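Response regulator receiver domain protein (CheY-like) (PDB 3I42) probably acts as a phosphorylatable receiver module in two-component signalling, as expected of a CheY-like domain, although its specific function is not known. Local coordinates at residues V9-A14 against N56-S61; V81-F86 against L103-D108. All blocks are in the same frame, centred on the assembly; numbering follows the deposited sequence.

Contact 1: V9-A14 against N56-S61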
loop_
_atom_site.group_PDB
_atom_site.type_symbol
_atom_site.label_atom_id
_atom_site.label_comp_id
_atom_site.label_asym_id
_atom_site.label_seq_id
_atom_site.Cartn_x
_atom_site.Cartn_y
_atom_site.Cartn_z
ATOM N N VAL A 9 -16.476 2.623 9.785
ATOM C CA VAL A 9 -17.477 1.837 9.058
ATOM C C VAL A 9 -17.419 0.383 9.484
ATOM O O VAL A 9 -16.481 -0.367 9.147
ATOM C CB VAL A 9 -17.308 1.944 7.506
ATOM C CG1 VAL A 9 -18.444 1.187 6.811
ATOM C CG2 VAL A 9 -17.268 3.426 7.052
ATOM N N GLU A 10 -18.448 -0.028 10.198
ATOM C CA GLU A 10 -18.396 -1.279 10.925
ATOM C C GLU A 10 -19.817 -1.592 11.332
ATOM O O GLU A 10 -20.502 -0.724 11.909
ATOM C CB GLU A 10 -17.489 -1.100 12.170
ATOM C CG GLU A 10 -17.701 -2.110 13.286
ATOM C CD GLU A 10 -17.565 -3.551 12.819
ATOM O OE1 GLU A 10 -16.532 -3.878 12.194
ATOM O OE2 GLU A 10 -18.489 -4.364 13.088
ATOM N N ASP A 11 -20.265 -2.808 11.036
ATOM C CA ASP A 11 -21.675 -3.169 11.252
ATOM C C ASP A 11 -22.054 -3.659 12.645
ATOM O O ASP A 11 -23.248 -3.643 12.985
ATOM C CB ASP A 11 -22.157 -4.188 10.223
ATOM C CG ASP A 11 -21.266 -5.391 10.144
ATOM O OD1 ASP A 11 -20.027 -5.220 10.050
ATOM O OD2 ASP A 11 -21.821 -6.517 10.169
ATOM N N TYR A 12 -21.070 -4.082 13.440
ATOM C CA TYR A 12 -21.329 -4.545 14.804
ATOM C C TYR A 12 -21.285 -3.387 15.796
ATOM O O TYR A 12 -20.226 -2.829 16.043
ATOM C CB TYR A 12 -20.325 -5.650 15.208
ATOM C CG TYR A 12 -20.621 -6.247 16.578
ATOM C CD1 TYR A 12 -21.943 -6.381 17.033
ATOM C CD2 TYR A 12 -19.586 -6.678 17.411
ATOM C CE1 TYR A 12 -22.219 -6.910 18.293
ATOM C CE2 TYR A 12 -19.859 -7.225 18.669
ATOM C CZ TYR A 12 -21.168 -7.332 19.098
ATOM O OH TYR A 12 -21.434 -7.869 20.331
ATOM N N GLN A 13 -22.437 -3.024 16.358
ATOM C CA GLN A 13 -22.503 -1.854 17.239
ATOM C C GLN A 13 -21.422 -1.876 18.330
ATOM O O GLN A 13 -20.664 -0.916 18.484
ATOM C CB GLN A 13 -23.878 -1.759 17.876
ATOM C CG GLN A 13 -23.955 -0.654 18.907
ATOM C CD GLN A 13 -25.232 -0.690 19.709
ATOM O OE1 GLN A 13 -26.141 -1.468 19.415
ATOM N NE2 GLN A 13 -25.329 0.188 20.722
ATOM N N ALA A 14 -21.353 -2.970 19.084
ATOM C CA ALA A 14 -20.396 -3.066 20.180
ATOM C C ALA A 14 -18.929 -2.891 19.716
ATOM O O ALA A 14 -18.173 -2.175 20.360
ATOM C CB ALA A 14 -20.589 -4.376 20.948
ATOM N N ASN A 56 -15.277 -6.441 5.571
ATOM C CA ASN A 56 -16.458 -7.296 5.511
ATOM C C ASN A 56 -17.667 -6.502 5.919
ATOM O O ASN A 56 -17.868 -6.271 7.089
ATOM C CB ASN A 56 -16.339 -8.428 6.539
ATOM C CG ASN A 56 -15.397 -9.541 6.107
ATOM O OD1 ASN A 56 -15.362 -9.931 4.932
ATOM N ND2 ASN A 56 -14.647 -10.091 7.076
ATOM N N LEU A 57 -18.498 -6.095 4.981
ATOM C CA LEU A 57 -19.621 -5.251 5.338
ATOM C C LEU A 57 -20.941 -5.920 4.932
ATOM O O LEU A 57 -20.922 -6.846 4.129
ATOM C CB LEU A 57 -19.449 -3.873 4.710
ATOM C CG LEU A 57 -18.425 -2.972 5.385
ATOM C CD1 LEU A 57 -18.146 -1.774 4.492
ATOM C CD2 LEU A 57 -18.946 -2.526 6.774
ATOM N N PRO A 58 -22.079 -5.493 5.521
ATOM C CA PRO A 58 -23.270 -6.232 5.140
ATOM C C PRO A 58 -23.604 -6.064 3.633
ATOM O O PRO A 58 -23.892 -7.064 2.958
ATOM C CB PRO A 58 -24.375 -5.627 6.021
ATOM C CG PRO A 58 -23.673 -4.684 6.997
ATOM C CD PRO A 58 -22.367 -4.350 6.417
ATOM N N ASP A 59 -23.511 -4.839 3.117
ATOM C CA ASP A 59 -24.009 -4.506 1.772
ATOM C C ASP A 59 -22.927 -4.375 0.678
ATOM O O ASP A 59 -23.235 -3.937 -0.443
ATOM C CB ASP A 59 -24.810 -3.187 1.831
ATOM C CG ASP A 59 -24.019 -2.044 2.503
ATOM O OD1 ASP A 59 -23.003 -2.315 3.210
ATOM O OD2 ASP A 59 -24.424 -0.872 2.337
ATOM N N THR A 60 -21.675 -4.725 0.995
ATOM C CA THR A 60 -20.559 -4.414 0.089
ATOM C C THR A 60 -19.271 -4.958 0.643
ATOM O O THR A 60 -19.203 -5.264 1.833
ATOM C CB THR A 60 -20.415 -2.856 -0.129
ATOM O OG1 THR A 60 -19.353 -2.587 -1.049
ATOM C CG2 THR A 60 -20.143 -2.084 1.220
ATOM N N SER A 61 -18.246 -5.084 -0.198
ATOM C CA SER A 61 -16.890 -5.332 0.303
ATOM C C SER A 61 -16.260 -4.001 0.705
ATOM O O SER A 61 -16.699 -2.944 0.252
ATOM C CB SER A 61 -16.009 -6.048 -0.733
ATOM O OG SER A 61 -15.590 -5.151 -1.752
#

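Contact 2: V81-F86 against L103-D108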
loop_
_atom_site.group_PDB
_atom_site.type_symbol
_atom_site.label_atom_id
_atom_site.label_comp_id
_atom_site.label_asym_id
_atom_site.label_seq_id
_atom_site.Cartn_x
_atom_site.Cartn_y
_atom_site.Cartn_z
ATOM N N VAL A 81 -8.322 3.606 5.783
ATOM C CA VAL A 81 -7.646 2.541 6.526
ATOM C C VAL A 81 -8.465 1.274 6.384
ATOM O O VAL A 81 -9.661 1.291 6.658
ATOM C CB VAL A 81 -7.591 2.884 8.056
ATOM C CG1 VAL A 81 -6.666 1.933 8.795
ATOM C CG2 VAL A 81 -7.164 4.329 8.270
ATOM N N ALA A 82 -7.834 0.178 5.967
ATOM C CA ALA A 82 -8.487 -1.128 5.861
ATOM C C ALA A 82 -8.395 -1.821 7.196
ATOM O O ALA A 82 -7.320 -1.890 7.788
ATOM C CB ALA A 82 -7.791 -1.999 4.843
ATOM N N VAL A 83 -9.491 -2.405 7.637
ATOM C CA VAL A 83 -9.488 -3.107 8.899
ATOM C C VAL A 83 -9.907 -4.528 8.595
ATOM O O VAL A 83 -11.043 -4.768 8.198
ATOM C CB VAL A 83 -10.466 -2.450 9.896
ATOM C CG1 VAL A 83 -10.589 -3.282 11.163
ATOM C CG2 VAL A 83 -10.036 -0.991 10.184
ATOM N N SER A 84 -8.973 -5.457 8.739
ATOM C CA SER A 84 -9.223 -6.817 8.323
ATOM C C SER A 84 -8.951 -7.793 9.437
ATOM O O SER A 84 -8.064 -7.576 10.253
ATOM C CB SER A 84 -8.310 -7.165 7.153
ATOM O OG SER A 84 -8.548 -8.517 6.732
ATOM N N GLY A 85 -9.680 -8.902 9.439
ATOM C CA GLY A 85 -9.302 -10.046 10.273
ATOM C C GLY A 85 -8.135 -10.846 9.693
ATOM O O GLY A 85 -7.433 -11.549 10.424
ATOM N N PHE A 86 -7.897 -10.722 8.387
ATOM C CA PHE A 86 -6.979 -11.639 7.686
ATOM C C PHE A 86 -5.741 -11.044 6.970
ATOM O O PHE A 86 -5.843 -10.206 6.078
ATOM C CB PHE A 86 -7.795 -12.555 6.765
ATOM C CG PHE A 86 -8.715 -13.467 7.516
ATOM C CD1 PHE A 86 -10.070 -13.167 7.637
ATOM C CD2 PHE A 86 -8.208 -14.600 8.162
ATOM C CE1 PHE A 86 -10.917 -13.998 8.367
ATOM C CE2 PHE A 86 -9.037 -15.445 8.887
ATOM C CZ PHE A 86 -10.396 -15.150 8.994
ATOM N N LEU A 103 -4.928 -2.128 9.143
ATOM C CA LEU A 103 -5.059 -2.591 10.522
ATOM C C LEU A 103 -5.521 -4.028 10.505
ATOM O O LEU A 103 -6.319 -4.430 9.659
ATOM C CB LEU A 103 -6.125 -1.771 11.254
ATOM C CG LEU A 103 -5.690 -0.413 11.770
ATOM C CD1 LEU A 103 -6.890 0.342 12.288
ATOM C CD2 LEU A 103 -4.649 -0.604 12.886
ATOM N N GLU A 104 -5.026 -4.822 11.435
ATOM C CA GLU A 104 -5.508 -6.193 11.552
ATOM C C GLU A 104 -6.262 -6.308 12.869
ATOM O O GLU A 104 -5.785 -5.817 13.889
ATOM C CB GLU A 104 -4.301 -7.120 11.534
ATOM C CG GLU A 104 -4.575 -8.537 11.141
ATOM C CD GLU A 104 -3.324 -9.384 11.243
ATOM O OE1 GLU A 104 -2.240 -8.910 10.836
ATOM O OE2 GLU A 104 -3.424 -10.518 11.746
ATOM N N LYS A 105 -7.450 -6.911 12.861
ATOM C CA LYS A 105 -8.170 -7.183 14.128
ATOM C C LYS A 105 -7.440 -8.232 14.997
ATOM O O LYS A 105 -6.789 -9.135 14.467
ATOM C CB LYS A 105 -9.605 -7.637 13.888
ATOM C CG LYS A 105 -10.488 -6.582 13.276
ATOM C CD LYS A 105 -11.716 -7.248 12.702
ATOM C CE LYS A 105 -12.292 -6.485 11.527
ATOM N NZ LYS A 105 -13.421 -7.228 10.894
ATOM N N PRO A 106 -7.531 -8.104 16.335
ATOM C CA PRO A 106 -8.279 -7.080 17.065
ATOM C C PRO A 106 -7.523 -5.744 17.120
ATOM O O PRO A 106 -6.294 -5.730 17.148
ATOM C CB PRO A 106 -8.401 -7.684 18.447
ATOM C CG PRO A 106 -7.113 -8.426 18.615
ATOM C CD PRO A 106 -6.763 -8.972 17.251
ATOM N N ILE A 107 -8.266 -4.639 17.090
ATOM C CA ILE A 107 -7.674 -3.302 17.100
ATOM C C ILE A 107 -7.316 -2.885 18.530
ATOM O O ILE A 107 -8.035 -3.184 19.483
ATOM C CB ILE A 107 -8.631 -2.234 16.446
ATOM C CG1 ILE A 107 -8.964 -2.581 14.979
ATOM C CG2 ILE A 107 -8.026 -0.844 16.478
ATOM C CD1 ILE A 107 -7.757 -2.907 14.095
ATOM N N ASP A 108 -6.211 -2.173 18.680
ATOM C CA ASP A 108 -5.865 -1.596 19.975
ATOM C C ASP A 108 -5.119 -0.281 19.801
ATOM O O ASP A 108 -4.679 0.044 18.695
ATOM C CB ASP A 108 -5.086 -2.613 20.845
ATOM C CG ASP A 108 -3.742 -3.016 20.247
ATOM O OD1 ASP A 108 -3.264 -2.378 19.281
ATOM O OD2 ASP A 108 -3.149 -3.984 20.765
#

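Contact 1: V9-A14 against N56-S61
Asp11 lays its CB methylene against CG and CD of the Pro58 ring, its carboxylate carbon slightly farther off, and the two side chains slide past each other in opposite directions. The closest meeting is between Asp11 CB and Pro58 CG, at 3.6 Å. The Tyr12 ring turns elsewhere and carries Ala14 N over the centre of one face, 4.0 Å above its plane. Asp11 holds CG between its backbone N and carbonyl carbon (chi1 53°), which brings Asp11 OD1 to 3.8 Å from Asn56 O. Both atoms are acceptors and do not bond; their places in the sequence match the acidic pocket of the receiver fold: in CheY-like domains the acidic pair after the first strand and a carbonyl just past the phosphorylated aspartate take up magnesium, a role Asp11 and Asn56 probably share here beside Asp54, the predicted phosphorylation site. An alanine here would keep the CB packing on Pro58 but would probably cost any metal site a carboxylate ligand. Glu10 OE2 is held by Tyr12 N at 2.6 Å, met on the anti side of the carboxylate, while Glu10 OE1 lies close to Asp54 OD2. Deeper in, Val9 and Leu57 cross at about a right angle. Val9 CG1, anti to its backbone N, reaches between the Leu57 methyls, 3.7 Å from Leu57 CD2 and 3.8 Å from Leu57 CD1, and Leu65 of helix 62-71 packs on both residues.

Contact 2: V81-F86 against L103-D108
Ala82, Ser84, Leu103 and Lys105 join the two segments through their backbones. Leu103 N gives its hydrogen to Ala82 O at 2.8 Å, Ser84 N to Leu103 O at 3.0 Å, and Lys105 N to Ser84 O; the last bond carries the pairing one residue beyond strand 101-104. Weaker CA-H...O contacts run from Val83 to Leu103 O and from Glu104 to Ser84 O.

The apolar contacts lie on the face of the sheet that bears Val83 and Leu103, whose side chains lie side by side, pointing the same way. Leu103 CD1 touches Val81 CG1 at 3.8 Å and Val83 CG2 at 4.0 Å, and Leu112 and Ile115 of helix 109-119 pack against Leu103. Val83 has CG1 anti to its backbone N (chi1 173°), which sets that methyl 3.6 Å from Lys105 CE and 4.1 Å from Ile107 CD1.

Among the polar groups, the extended Lys105 chain crosses Val83 at about a right angle and brings NZ to a salt bridge with Asp54 OD2. Ser84 OG accepts from Phe86 N at 2.8 Å, closing an ST turn where the strand ends.

A serine ending the fourth strand, and a lysine after the fifth followed by a cis peptide to Pro106, match the conserved serine or threonine and lysine-proline of CheY-like receivers, which in relatives sense phosphorylation of the aspartate and probably do so here.

Both contacts flank Asp54 from the carboxy-terminal side of the parallel sheet, their centres about 13 Å apart. Contact 1 is a surface contact between two loops, those following strands 4-9 and 50-54; apart from one buried valine it rests on light carbon packing, with acidic and carbonyl oxygens brought near one another but not bonded. Contact 2 is larger and partly buried, pairing strands 79-84 and 101-104 through main-chain bonds over an apolar face. They share no element, but the sheet joins them: strand 50-54 lies between 4-9 and 79-84. Their charges are complementary too, since contact 1 brings the acidic groups to Asp54 and contact 2 supplies the lysine.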